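Local coordinates for protein L-lactate dehydrogenase (Trichomonas vaginalis, PDB 4UUN) that probably catalyses the NADH-dependent reduction of pyruvate to L-lactate, as a dinucleotide-binding dehydrogenase of the lactate/malate dehydrogenase superfamily, at residues H6-G11 with A75-I80; A13-Y18 with G237-A242; D41-M46 with A69-K74; F84-M89 with L126-P131. All coordinates share one frame; numbering follows the deposited sequence. Where two conformers were deposited one is given.

Interaction 1: H6-G11 with A75-I80; sequences HVLITG and AAFKDI. With NAI (1,4-dihydronicotinamide adenine dinucleotide), chain D.
Strand 5-10, the first strand of the Rossmann-type NAD-binding domain, is covered here through Leu-8 by the end of the short helix 73-77 and the type II turn that leaves it from Phe-77 to Ile-80. Leu-8 makes the largest share of the contact. With CG anti to the backbone N (chi1 170°), its two methyl branches part over the helix end. CD1 goes to Ala-76, 3.8 Å from its CB, while CD2 comes over one face of the Phe-77 ring in a CH-pi contact, 3.7 Å from the ring centroid and displaced toward the CE1 rim. Ile-80 joins them, its CD1 3.9 Å from Leu-8 CB. Nearer the start of the strand, His-6 packs its CB against the turn backbone at Asp-79 and Ile-80; its ring stacks with Tyr-36, and ND1 is hydrogen-bonded to His-38. On the helix side, Thr-111, Leu-115 and Trp-118 of helix 97-118 pack on Phe-77. At the other end, the strand runs out into the dinucleotide-binding loop, where Gly-11 CA comes within 3.2 Å of the dinucleotide's O4B.

Interaction 2: A13-Y18 with G237-A242; sequences AGQIGY and GFTSAA. With NAI (1,4-dihydronicotinamide adenine dinucleotide), chain D.
Gln-15 reaches from the first turn of helix 15-25 across to the loop 237-242; the chain runs out straight beyond CG (chi2 -176°), which carries the amide to the backbone of Thr-239. On the way its CB rests on the methyl of Ala-241, 3.6 Å from CB to CB. The Gln-15 side chain crosses that of Phe-238 at about a right angle, the amide plane turned 58° from the ring, and OE1 lies near the Phe-238 CB. NE2 faces two acceptors: it gives a sound bond to the pyrophosphate oxygen O1N of the NADH at 3.0 Å and a weak one to Thr-239 O at 3.4 Å. The other end of the amide, OE1, accepts from Arg-236, which also binds Thr-239 O, so the orientation of the amide is set from both ends. Ile-16 follows the wall of the cofactor site: its CG1 approaches Ala-241 O at 3.9 Å, and CD1 packs near the nicotinamide ribose. The helix start supplies the remaining grip, with Gln-15 N bonded to O2A at 3.1 Å and Ile-16 N to O2N at 3.2 Å. Both bonds are nearly straight. This is the glycine-rich dinucleotide-binding turn of the Rossmann fold, here touching the C-terminal domain; Glu-55 of the second subunit bonds Ala-241 N. The pyrophosphate charge thus meets backbone N-H groups at a helix N-terminus, whose dipole would be expected to favour it, together with an amide held by an arginine.

Interaction 3: D41-M46 with A69-K74; sequences DIPPAM and ATTDPK. With NAI (1,4-dihydronicotinamide adenine dinucleotide), chain D.
Thr-71 offers its CG2 methyl to the chain that turns away after Asp-41, and Met-46 closes over the same methyl. The sulfur comes nearest, with CG just behind it: Met-46 SD sits 3.4 Å from Thr-71 CG2, brought back toward the strand end by bends at chi2 and chi3 (-57° and -67°). Pro-43 adds its CD at 4.0 Å from that methyl. The backbones are joined directly by Asp-41 N donating to Thr-70 O, at 3.2 Å. Just beyond, one water gives hydrogen bonds to both Asp-41 O and Thr-71 O, and Thr-71 CA makes a CA-H...O contact with Asp-41 O. Thr-70 shapes its own end of the strand with an ST turn, its OG1 accepting from Asp-72 N at 2.8 Å. Asp-72 in turn is the N-cap of helix 73-77 and bonds Ala-75 N.

On the far side of this joint, the Asp-41 carboxylate takes both hydroxyls of the adenine ribose: O3B donates to OD2 at 2.6 Å and O2B to OD1 in a very short bond. Ile-42 N meets OD1 at 2.6 Å on its anti lone pair, and Ala-13 N bonds OD2, so backbone N-H groups fix the rotation of the carboxylate. Ile-42 CG2 meanwhile packs against the adenine. An acidic residue just past the second strand, taking both ribose hydroxyls, is the classic signature of NAD-preferring Rossmann domains.

Interaction 4: F84-M89 with L126-P131; sequences FLVASM and LVIGNP. With NAI (1,4-dihydronicotinamide adenine dinucleotide), chain D.
The carbonyl oxygen of Leu-85 accepts two backbone N-H groups from the loop that follows the neighbouring strand, Ile-128 N and Gly-129 N, each at 3.0 Å. The two come in differently: Gly-129 N lies in the carbonyl plane on an almost straight bond (175°), while Ile-128 N stands above that plane. One step back, Leu-85 N donates to Leu-126 O at 2.9 Å, continuing the parallel pairing of strands 82-85 and 124-127 in the Rossmann beta-alpha-beta unit. Phe-84 and Leu-126 share a face of the sheet, and there Ile-128 CD1 comes to the edge of the Phe-84 ring, 4.1 Å from CD2. It also lies alongside Val-86, 4.0 Å from CG2. Leu-85 and Val-127 pack on the other face. Past the strand ends both segments turn to the NADH. Asn-130 N donates to O2D of the nicotinamide ribose at 2.9 Å, and O2D donates to Ser-88 OG at 3.1 Å, while Ile-128 O receives the carboxamide N7N. A water joins Ser-88 OG, Met-89 O and Asn-130 O. One ribose hydroxyl thus serves as acceptor for one loop and donor for the other, which implies that the ribose is held in a definite orientation by both loops together.

How the interactions relate
Interactions 1 and 4 are buried contacts around neighbouring strands of one parallel sheet, joined where Leu-8 O meets Phe-84 N and Thr-10 OG1 meets Ala-87 N; the first works by apolar packing, the second adds strand pairing. Interaction 3 lies at the surface, shares helix 73-77 with interaction 1, and relies on a backbone bond, a water and a methionine. Interaction 2 is partly buried and is the one that brings in the C-terminal domain. Along the NADH, interaction 3 takes the adenosine end, interaction 2 the pyrophosphate and interaction 4 chiefly the nicotinamide end, with Ala-87 also against the adenine. Ala-13 packing on Ala-45 connects interactions 2 and 3, and Ile-16 against Val-86 connects 2 and 4.

Interaction 1: H6-G11 with A75-I80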
# COMPACT_ATOMS: atom_id res chain seq x y z
N HIS B 6 19.06 -3.83 -4.35
CA HIS B 6 18.82 -4.57 -3.12
C HIS B 6 18.38 -3.64 -2.00
O HIS B 6 19.09 -2.70 -1.63
CB HIS B 6 20.06 -5.40 -2.76
CG HIS B 6 20.26 -6.58 -3.65
ND1 HIS B 6 20.13 -7.88 -3.22
CD2 HIS B 6 20.53 -6.65 -4.98
CE1 HIS B 6 20.34 -8.71 -4.23
NE2 HIS B 6 20.58 -7.99 -5.31
N VAL B 7 17.19 -3.92 -1.47
CA VAL B 7 16.50 -3.03 -0.53
C VAL B 7 16.22 -3.77 0.77
O VAL B 7 15.52 -4.78 0.76
CB VAL B 7 15.15 -2.56 -1.12
CG1 VAL B 7 14.38 -1.66 -0.13
CG2 VAL B 7 15.36 -1.84 -2.44
N LEU B 8 16.75 -3.26 1.88
CA LEU B 8 16.50 -3.82 3.21
C LEU B 8 15.34 -3.12 3.92
O LEU B 8 15.27 -1.89 3.95
CB LEU B 8 17.75 -3.71 4.09
CG LEU B 8 17.59 -4.04 5.59
CD1 LEU B 8 17.21 -5.50 5.81
CD2 LEU B 8 18.88 -3.70 6.33
N ILE B 9 14.46 -3.92 4.51
CA ILE B 9 13.45 -3.45 5.45
C ILE B 9 13.59 -4.23 6.77
O ILE B 9 13.43 -5.45 6.78
CB ILE B 9 12.01 -3.66 4.91
CG1 ILE B 9 11.82 -2.97 3.56
CG2 ILE B 9 10.97 -3.14 5.90
CD1 ILE B 9 10.53 -3.40 2.83
N THR B 10 13.90 -3.53 7.86
CA THR B 10 13.94 -4.16 9.19
C THR B 10 12.56 -4.09 9.81
O THR B 10 11.73 -3.28 9.40
CB THR B 10 14.94 -3.48 10.15
OG1 THR B 10 14.51 -2.15 10.45
CG2 THR B 10 16.34 -3.45 9.55
N GLY B 11 12.31 -4.93 10.81
CA GLY B 11 10.98 -5.07 11.37
C GLY B 11 9.97 -5.38 10.28
O GLY B 11 8.82 -4.94 10.32
N ALA B 75 22.68 -11.96 6.11
CA ALA B 75 21.79 -12.16 4.97
C ALA B 75 20.98 -10.90 4.67
O ALA B 75 20.70 -10.60 3.52
CB ALA B 75 20.85 -13.34 5.22
N ALA B 76 20.63 -10.15 5.72
CA ALA B 76 19.79 -8.96 5.57
C ALA B 76 20.54 -7.76 4.98
O ALA B 76 19.97 -6.97 4.23
CB ALA B 76 19.18 -8.58 6.91
N PHE B 77 21.82 -7.61 5.34
CA PHE B 77 22.58 -6.40 5.01
C PHE B 77 23.52 -6.56 3.83
O PHE B 77 24.06 -5.58 3.33
CB PHE B 77 23.39 -5.94 6.23
CG PHE B 77 22.55 -5.32 7.32
CD1 PHE B 77 22.30 -3.96 7.32
CD2 PHE B 77 22.03 -6.09 8.35
CE1 PHE B 77 21.53 -3.38 8.32
CE2 PHE B 77 21.27 -5.52 9.35
CZ PHE B 77 21.02 -4.16 9.34
N LYS B 78 23.74 -7.79 3.39
CA LYS B 78 24.76 -8.06 2.38
C LYS B 78 24.49 -7.38 1.04
O LYS B 78 23.49 -7.68 0.38
CB LYS B 78 24.93 -9.57 2.18
CG LYS B 78 26.09 -9.96 1.27
CD LYS B 78 27.42 -9.46 1.82
CE LYS B 78 28.60 -10.21 1.23
NZ LYS B 78 28.67 -10.11 -0.26
N ASP B 79 25.39 -6.48 0.66
CA ASP B 79 25.38 -5.84 -0.66
C ASP B 79 24.12 -5.00 -0.95
O ASP B 79 23.77 -4.80 -2.11
CB ASP B 79 25.59 -6.88 -1.77
CG ASP B 79 26.98 -7.50 -1.75
OD1 ASP B 79 27.92 -6.88 -1.19
OD2 ASP B 79 27.15 -8.59 -2.31
N ILE B 80 23.47 -4.49 0.09
CA ILE B 80 22.25 -3.70 -0.11
C ILE B 80 22.55 -2.30 -0.65
O ILE B 80 23.60 -1.72 -0.37
CB ILE B 80 21.42 -3.58 1.18
CG1 ILE B 80 22.23 -2.90 2.29
CG2 ILE B 80 20.96 -4.95 1.63
CD1 ILE B 80 21.42 -2.58 3.53
PA NAI D . 4.91 -3.07 14.62
O1A NAI D . 4.96 -3.35 16.10
O2A NAI D . 3.68 -3.43 13.82
O5B NAI D . 6.18 -3.79 13.93
C5B NAI D . 7.52 -3.62 14.38
C4B NAI D . 8.35 -4.80 13.89
O4B NAI D . 9.72 -4.68 14.29
C3B NAI D . 7.86 -6.14 14.45
O3B NAI D . 7.62 -7.03 13.36
C2B NAI D . 8.98 -6.63 15.35
O2B NAI D . 9.10 -8.06 15.40
C1B NAI D . 10.18 -5.97 14.69
N9A NAI D . 11.41 -5.88 15.50
C8A NAI D . 11.55 -5.60 16.81
N7A NAI D . 12.87 -5.60 17.16
C5A NAI D . 13.59 -5.88 16.05
C6A NAI D . 15.02 -6.04 15.70
N6A NAI D . 15.99 -5.89 16.64
N1A NAI D . 15.33 -6.34 14.41
C2A NAI D . 14.38 -6.49 13.46
N3A NAI D . 13.06 -6.37 13.71
C4A NAI D . 12.62 -6.08 14.96
O3 NAI D . 5.22 -1.51 14.41
PN NAI D . 5.01 -0.47 13.19
O1N NAI D . 3.61 0.10 13.28
O2N NAI D . 5.47 -1.15 11.92
O5D NAI D . 6.05 0.69 13.57
C5D NAI D . 7.42 0.36 13.68
C4D NAI D . 8.22 1.55 14.19
O4D NAI D . 8.16 2.68 13.32
C3D NAI D . 7.71 2.05 15.53
O3D NAI D . 8.27 1.27 16.60
C2D NAI D . 8.16 3.50 15.55
O2D NAI D . 9.40 3.57 16.25
C1D NAI D . 8.40 3.87 14.08
N1N NAI D . 7.57 5.00 13.59
C2N NAI D . 8.22 6.03 13.04
C3N NAI D . 7.58 7.16 12.54
C7N NAI D . 8.35 8.31 11.91
O7N NAI D . 7.91 9.12 11.10
N7N NAI D . 9.65 8.47 12.23
C4N NAI D . 6.07 7.25 12.59
C5N NAI D . 5.48 6.07 13.21
C6N NAI D . 6.24 5.00 13.68

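Interaction 2: A13-Y18 with G237-A242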
# COMPACT_ATOMS: atom_id res chain seq x y z
N ALA B 13 8.04 -7.66 9.34
CA ALA B 13 6.76 -8.34 9.55
C ALA B 13 5.69 -7.48 10.23
O ALA B 13 4.57 -7.94 10.43
CB ALA B 13 6.98 -9.61 10.34
N GLY B 14 6.04 -6.26 10.60
CA GLY B 14 5.09 -5.37 11.24
C GLY B 14 4.19 -4.68 10.24
O GLY B 14 4.26 -4.98 9.05
N GLN B 15 3.36 -3.75 10.72
CA GLN B 15 2.40 -3.02 9.88
C GLN B 15 3.09 -2.27 8.75
O GLN B 15 2.68 -2.34 7.58
CB GLN B 15 1.65 -1.98 10.70
CG GLN B 15 0.68 -2.51 11.73
CD GLN B 15 -0.08 -1.38 12.42
OE1 GLN B 15 -1.31 -1.31 12.35
NE2 GLN B 15 0.65 -0.49 13.07
N ILE B 16 4.11 -1.50 9.10
CA ILE B 16 4.79 -0.67 8.13
C ILE B 16 5.51 -1.53 7.09
O ILE B 16 5.42 -1.25 5.89
CB ILE B 16 5.75 0.30 8.84
CG1 ILE B 16 4.94 1.43 9.50
CG2 ILE B 16 6.76 0.90 7.87
CD1 ILE B 16 5.75 2.34 10.42
N GLY B 17 6.20 -2.58 7.55
CA GLY B 17 6.93 -3.46 6.65
C GLY B 17 6.02 -4.11 5.63
O GLY B 17 6.39 -4.28 4.46
N TYR B 18 4.82 -4.48 6.07
CA TYR B 18 3.85 -5.18 5.22
C TYR B 18 3.48 -4.29 4.03
O TYR B 18 3.52 -4.72 2.88
CB TYR B 18 2.63 -5.52 6.08
CG TYR B 18 1.49 -6.22 5.37
CD1 TYR B 18 1.55 -7.58 5.08
CD2 TYR B 18 0.35 -5.52 5.01
CE1 TYR B 18 0.50 -8.22 4.45
CE2 TYR B 18 -0.71 -6.16 4.37
CZ TYR B 18 -0.63 -7.51 4.10
OH TYR B 18 -1.69 -8.12 3.48
N GLY B 237 -7.02 1.93 17.17
CA GLY B 237 -6.67 0.84 18.06
C GLY B 237 -5.23 0.41 17.85
O GLY B 237 -4.70 -0.39 18.62
N PHE B 238 -4.61 0.94 16.80
CA PHE B 238 -3.19 0.73 16.54
C PHE B 238 -2.61 2.04 16.03
O PHE B 238 -3.35 2.94 15.64
CB PHE B 238 -2.98 -0.35 15.48
CG PHE B 238 -3.70 -1.63 15.77
CD1 PHE B 238 -5.01 -1.81 15.36
CD2 PHE B 238 -3.07 -2.66 16.45
CE1 PHE B 238 -5.68 -2.99 15.62
CE2 PHE B 238 -3.74 -3.85 16.72
CZ PHE B 238 -5.05 -4.01 16.30
N THR B 239 -1.29 2.16 16.03
CA THR B 239 -0.65 3.38 15.54
C THR B 239 -0.68 3.43 14.02
O THR B 239 -1.03 2.45 13.36
CB THR B 239 0.81 3.50 16.02
OG1 THR B 239 1.54 2.33 15.62
CG2 THR B 239 0.86 3.63 17.54
N SER B 240 -0.31 4.58 13.47
CA SER B 240 -0.32 4.80 12.02
C SER B 240 0.57 3.78 11.32
O SER B 240 1.52 3.27 11.91
CB SER B 240 0.16 6.21 11.70
OG SER B 240 1.49 6.43 12.16
N ALA B 241 0.27 3.51 10.05
CA ALA B 241 1.06 2.56 9.26
C ALA B 241 1.19 3.02 7.80
O ALA B 241 2.29 3.18 7.28
CB ALA B 241 0.43 1.17 9.34
N ALA B 242 0.05 3.23 7.15
CA ALA B 242 0.08 3.69 5.76
C ALA B 242 0.75 5.05 5.61
O ALA B 242 1.53 5.26 4.68
CB ALA B 242 -1.34 3.72 5.19
PA NAI D . 4.91 -3.07 14.62
O1A NAI D . 4.96 -3.35 16.10
O2A NAI D . 3.68 -3.43 13.82
O5B NAI D . 6.18 -3.79 13.93
C5B NAI D . 7.52 -3.62 14.38
C4B NAI D . 8.35 -4.80 13.89
O4B NAI D . 9.72 -4.68 14.29
C3B NAI D . 7.86 -6.14 14.45
O3B NAI D . 7.62 -7.03 13.36
C2B NAI D . 8.98 -6.63 15.35
O2B NAI D . 9.10 -8.06 15.40
C1B NAI D . 10.18 -5.97 14.69
N9A NAI D . 11.41 -5.88 15.50
C8A NAI D . 11.55 -5.60 16.81
N7A NAI D . 12.87 -5.60 17.16
C5A NAI D . 13.59 -5.88 16.05
C6A NAI D . 15.02 -6.04 15.70
N6A NAI D . 15.99 -5.89 16.64
N1A NAI D . 15.33 -6.34 14.41
C2A NAI D . 14.38 -6.49 13.46
N3A NAI D . 13.06 -6.37 13.71
C4A NAI D . 12.62 -6.08 14.96
O3 NAI D . 5.22 -1.51 14.41
PN NAI D . 5.01 -0.47 13.19
O1N NAI D . 3.61 0.10 13.28
O2N NAI D . 5.47 -1.15 11.92
O5D NAI D . 6.05 0.69 13.57
C5D NAI D . 7.42 0.36 13.68
C4D NAI D . 8.22 1.55 14.19
O4D NAI D . 8.16 2.68 13.32
C3D NAI D . 7.71 2.05 15.53
O3D NAI D . 8.27 1.27 16.60
C2D NAI D . 8.16 3.50 15.55
O2D NAI D . 9.40 3.57 16.25
C1D NAI D . 8.40 3.87 14.08
N1N NAI D . 7.57 5.00 13.59
C2N NAI D . 8.22 6.03 13.04
C3N NAI D . 7.58 7.16 12.54
C7N NAI D . 8.35 8.31 11.91
O7N NAI D . 7.91 9.12 11.10
N7N NAI D . 9.65 8.47 12.23
C4N NAI D . 6.07 7.25 12.59
C5N NAI D . 5.48 6.07 13.21
C6N NAI D . 6.24 5.00 13.68

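Interaction 3: D41-M46 with A69-K74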
# COMPACT_ATOMS: atom_id res chain seq x y z
N ASP B 41 13.48 -9.63 10.43
CA ASP B 41 12.73 -9.50 11.68
C ASP B 41 13.29 -10.45 12.73
O ASP B 41 14.37 -11.02 12.54
CB ASP B 41 11.23 -9.71 11.45
CG ASP B 41 10.36 -8.86 12.38
OD1 ASP B 41 10.61 -8.88 13.60
OD2 ASP B 41 9.44 -8.16 11.89
N ILE B 42 12.59 -10.60 13.85
CA ILE B 42 13.05 -11.48 14.93
C ILE B 42 12.27 -12.80 14.94
O ILE B 42 11.17 -12.88 14.41
CB ILE B 42 12.93 -10.78 16.30
CG1 ILE B 42 11.50 -10.29 16.53
CG2 ILE B 42 13.90 -9.62 16.38
CD1 ILE B 42 11.22 -9.90 17.97
N PRO B 43 12.85 -13.85 15.55
CA PRO B 43 12.24 -15.19 15.51
C PRO B 43 10.76 -15.28 15.90
O PRO B 43 10.04 -16.03 15.25
CB PRO B 43 13.12 -15.99 16.47
CG PRO B 43 14.45 -15.35 16.35
CD PRO B 43 14.16 -13.88 16.23
N PRO B 44 10.31 -14.54 16.93
CA PRO B 44 8.88 -14.60 17.27
C PRO B 44 7.98 -14.16 16.11
O PRO B 44 6.82 -14.57 16.05
CB PRO B 44 8.75 -13.58 18.42
CG PRO B 44 10.11 -13.46 18.99
CD PRO B 44 11.07 -13.68 17.86
N ALA B 45 8.52 -13.36 15.21
CA ALA B 45 7.72 -12.75 14.15
C ALA B 45 7.80 -13.51 12.83
O ALA B 45 7.18 -13.11 11.85
CB ALA B 45 8.16 -11.31 13.94
N MET B 46 8.54 -14.61 12.81
CA MET B 46 8.86 -15.27 11.55
C MET B 46 7.65 -15.88 10.85
O MET B 46 7.63 -15.96 9.62
CB MET B 46 9.96 -16.33 11.73
CG MET B 46 11.35 -15.74 11.88
SD MET B 46 11.86 -14.71 10.48
CE MET B 46 11.96 -15.93 9.18
N ALA B 69 13.78 -13.62 3.36
CA ALA B 69 13.19 -13.34 4.65
C ALA B 69 14.05 -14.05 5.68
O ALA B 69 14.32 -15.25 5.54
CB ALA B 69 11.75 -13.83 4.71
N THR B 70 14.50 -13.33 6.70
CA THR B 70 15.55 -13.83 7.57
C THR B 70 15.59 -13.14 8.93
O THR B 70 15.04 -12.05 9.11
CB THR B 70 16.93 -13.65 6.89
OG1 THR B 70 17.95 -14.23 7.71
CG2 THR B 70 17.24 -12.16 6.67
N THR B 71 16.25 -13.80 9.88
CA THR B 71 16.58 -13.21 11.17
C THR B 71 18.08 -12.95 11.27
O THR B 71 18.57 -12.46 12.29
CB THR B 71 16.19 -14.13 12.34
OG1 THR B 71 16.89 -15.38 12.23
CG2 THR B 71 14.69 -14.40 12.33
N ASP B 72 18.81 -13.28 10.20
CA ASP B 72 20.26 -13.19 10.19
C ASP B 72 20.74 -11.85 9.65
O ASP B 72 20.40 -11.49 8.52
CB ASP B 72 20.84 -14.32 9.34
CG ASP B 72 22.35 -14.26 9.25
OD1 ASP B 72 23.00 -14.42 10.30
OD2 ASP B 72 22.88 -14.06 8.14
N PRO B 73 21.52 -11.10 10.44
CA PRO B 73 22.01 -9.81 9.93
C PRO B 73 22.82 -9.90 8.64
O PRO B 73 22.61 -9.08 7.75
CB PRO B 73 22.88 -9.28 11.07
CG PRO B 73 22.28 -9.87 12.29
CD PRO B 73 21.73 -11.22 11.89
N LYS B 74 23.72 -10.87 8.52
CA LYS B 74 24.54 -10.95 7.31
C LYS B 74 23.67 -11.08 6.06
O LYS B 74 23.87 -10.36 5.09
CB LYS B 74 25.56 -12.09 7.37
CG LYS B 74 26.47 -12.12 6.14
CD LYS B 74 27.61 -13.11 6.28
CE LYS B 74 28.55 -13.02 5.08
NZ LYS B 74 29.78 -13.85 5.25
PA NAI D . 4.91 -3.07 14.62
O1A NAI D . 4.96 -3.35 16.10
O2A NAI D . 3.68 -3.43 13.82
O5B NAI D . 6.18 -3.79 13.93
C5B NAI D . 7.52 -3.62 14.38
C4B NAI D . 8.35 -4.80 13.89
O4B NAI D . 9.72 -4.68 14.29
C3B NAI D . 7.86 -6.14 14.45
O3B NAI D . 7.62 -7.03 13.36
C2B NAI D . 8.98 -6.63 15.35
O2B NAI D . 9.10 -8.06 15.40
C1B NAI D . 10.18 -5.97 14.69
N9A NAI D . 11.41 -5.88 15.50
C8A NAI D . 11.55 -5.60 16.81
N7A NAI D . 12.87 -5.60 17.16
C5A NAI D . 13.59 -5.88 16.05
C6A NAI D . 15.02 -6.04 15.70
N6A NAI D . 15.99 -5.89 16.64
N1A NAI D . 15.33 -6.34 14.41
C2A NAI D . 14.38 -6.49 13.46
N3A NAI D . 13.06 -6.37 13.71
C4A NAI D . 12.62 -6.08 14.96
O3 NAI D . 5.22 -1.51 14.41
PN NAI D . 5.01 -0.47 13.19
O1N NAI D . 3.61 0.10 13.28
O2N NAI D . 5.47 -1.15 11.92
O5D NAI D . 6.05 0.69 13.57
C5D NAI D . 7.42 0.36 13.68
C4D NAI D . 8.22 1.55 14.19
O4D NAI D . 8.16 2.68 13.32
C3D NAI D . 7.71 2.05 15.53
O3D NAI D . 8.27 1.27 16.60
C2D NAI D . 8.16 3.50 15.55
O2D NAI D . 9.40 3.57 16.25
C1D NAI D . 8.40 3.87 14.08
N1N NAI D . 7.57 5.00 13.59
C2N NAI D . 8.22 6.03 13.04
C3N NAI D . 7.58 7.16 12.54
C7N NAI D . 8.35 8.31 11.91
O7N NAI D . 7.91 9.12 11.10
N7N NAI D . 9.65 8.47 12.23
C4N NAI D . 6.07 7.25 12.59
C5N NAI D . 5.48 6.07 13.21
C6N NAI D . 6.24 5.00 13.68
O HOH W 1 16.89 -10.77 13.92

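Interaction 4: F84-M89 with L126-P131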
# COMPACT_ATOMS: atom_id res chain seq x y z
N PHE B 84 15.52 0.68 4.92
CA PHE B 84 14.48 1.31 5.72
C PHE B 84 14.57 0.70 7.12
O PHE B 84 14.13 -0.43 7.34
CB PHE B 84 13.09 1.04 5.10
CG PHE B 84 12.89 1.68 3.75
CD1 PHE B 84 13.34 1.05 2.59
CD2 PHE B 84 12.23 2.89 3.63
CE1 PHE B 84 13.14 1.63 1.36
CE2 PHE B 84 12.04 3.48 2.40
CZ PHE B 84 12.49 2.86 1.26
N LEU B 85 15.18 1.43 8.04
CA LEU B 85 15.36 0.93 9.40
C LEU B 85 14.13 1.27 10.23
O LEU B 85 14.08 2.30 10.93
CB LEU B 85 16.62 1.51 10.05
CG LEU B 85 17.93 1.28 9.29
CD1 LEU B 85 19.11 1.79 10.12
CD2 LEU B 85 18.13 -0.19 8.94
N VAL B 86 13.15 0.38 10.16
CA VAL B 86 11.85 0.58 10.79
C VAL B 86 11.83 0.04 12.22
O VAL B 86 11.24 0.63 13.11
CB VAL B 86 10.75 -0.13 9.96
CG1 VAL B 86 9.40 -0.02 10.63
CG2 VAL B 86 10.71 0.45 8.55
N ALA B 87 12.49 -1.09 12.43
CA ALA B 87 12.50 -1.73 13.74
C ALA B 87 13.16 -0.86 14.81
O ALA B 87 14.17 -0.22 14.56
CB ALA B 87 13.22 -3.06 13.66
N SER B 88 12.57 -0.87 16.01
CA SER B 88 13.17 -0.26 17.18
C SER B 88 12.58 -0.92 18.42
O SER B 88 11.62 -1.70 18.32
CB SER B 88 12.86 1.23 17.21
OG SER B 88 11.46 1.43 17.29
N MET B 89 13.15 -0.63 19.59
CA MET B 89 12.64 -1.15 20.85
C MET B 89 11.58 -0.20 21.40
O MET B 89 11.88 0.96 21.68
CB MET B 89 13.79 -1.30 21.86
CG MET B 89 13.35 -1.78 23.24
SD MET B 89 12.75 -3.48 23.23
CE MET B 89 11.26 -3.29 24.20
N LEU B 126 17.84 5.06 5.59
CA LEU B 126 16.77 5.88 6.15
C LEU B 126 16.30 5.35 7.51
O LEU B 126 15.74 4.26 7.61
CB LEU B 126 15.59 5.94 5.19
CG LEU B 126 14.36 6.70 5.68
CD1 LEU B 126 14.72 8.13 6.15
CD2 LEU B 126 13.31 6.73 4.57
N VAL B 127 16.53 6.14 8.56
CA VAL B 127 16.16 5.74 9.91
C VAL B 127 14.76 6.22 10.27
O VAL B 127 14.46 7.43 10.24
CB VAL B 127 17.17 6.26 10.93
CG1 VAL B 127 16.83 5.78 12.34
CG2 VAL B 127 18.56 5.79 10.54
N ILE B 128 13.91 5.26 10.61
CA ILE B 128 12.50 5.51 10.85
C ILE B 128 12.13 5.18 12.30
O ILE B 128 11.45 5.96 12.94
CB ILE B 128 11.63 4.69 9.87
CG1 ILE B 128 11.88 5.17 8.43
CG2 ILE B 128 10.16 4.78 10.22
CD1 ILE B 128 11.32 4.26 7.35
N GLY B 129 12.60 4.05 12.81
CA GLY B 129 12.37 3.68 14.20
C GLY B 129 12.77 4.75 15.21
O GLY B 129 13.84 5.37 15.09
N ASN B 130 11.92 4.95 16.21
CA ASN B 130 12.18 6.01 17.17
C ASN B 130 13.05 5.59 18.35
O ASN B 130 13.09 4.42 18.73
CB ASN B 130 10.86 6.64 17.64
CG ASN B 130 10.32 7.63 16.63
OD1 ASN B 130 11.05 8.50 16.14
ND2 ASN B 130 9.04 7.49 16.30
N PRO B 131 13.81 6.55 18.91
CA PRO B 131 13.93 7.97 18.56
C PRO B 131 14.83 8.14 17.33
O PRO B 131 16.03 7.88 17.42
CB PRO B 131 14.54 8.59 19.81
CG PRO B 131 15.34 7.48 20.42
CD PRO B 131 14.64 6.20 20.08
PA NAI D . 4.91 -3.07 14.62
O1A NAI D . 4.96 -3.35 16.10
O2A NAI D . 3.68 -3.43 13.82
O5B NAI D . 6.18 -3.79 13.93
C5B NAI D . 7.52 -3.62 14.38
C4B NAI D . 8.35 -4.80 13.89
O4B NAI D . 9.72 -4.68 14.29
C3B NAI D . 7.86 -6.14 14.45
O3B NAI D . 7.62 -7.03 13.36
C2B NAI D . 8.98 -6.63 15.35
O2B NAI D . 9.10 -8.06 15.40
C1B NAI D . 10.18 -5.97 14.69
N9A NAI D . 11.41 -5.88 15.50
C8A NAI D . 11.55 -5.60 16.81
N7A NAI D . 12.87 -5.60 17.16
C5A NAI D . 13.59 -5.88 16.05
C6A NAI D . 15.02 -6.04 15.70
N6A NAI D . 15.99 -5.89 16.64
N1A NAI D . 15.33 -6.34 14.41
C2A NAI D . 14.38 -6.49 13.46
N3A NAI D . 13.06 -6.37 13.71
C4A NAI D . 12.62 -6.08 14.96
O3 NAI D . 5.22 -1.51 14.41
PN NAI D . 5.01 -0.47 13.19
O1N NAI D . 3.61 0.10 13.28
O2N NAI D . 5.47 -1.15 11.92
O5D NAI D . 6.05 0.69 13.57
C5D NAI D . 7.42 0.36 13.68
C4D NAI D . 8.22 1.55 14.19
O4D NAI D . 8.16 2.68 13.32
C3D NAI D . 7.71 2.05 15.53
O3D NAI D . 8.27 1.27 16.60
C2D NAI D . 8.16 3.50 15.55
O2D NAI D . 9.40 3.57 16.25
C1D NAI D . 8.40 3.87 14.08
N1N NAI D . 7.57 5.00 13.59
C2N NAI D . 8.22 6.03 13.04
C3N NAI D . 7.58 7.16 12.54
C7N NAI D . 8.35 8.31 11.91
O7N NAI D . 7.91 9.12 11.10
N7N NAI D . 9.65 8.47 12.23
C4N NAI D . 6.07 7.25 12.59
C5N NAI D . 5.48 6.07 13.21
C6N NAI D . 6.24 5.00 13.68
O HOH W 2 11.11 2.96 19.57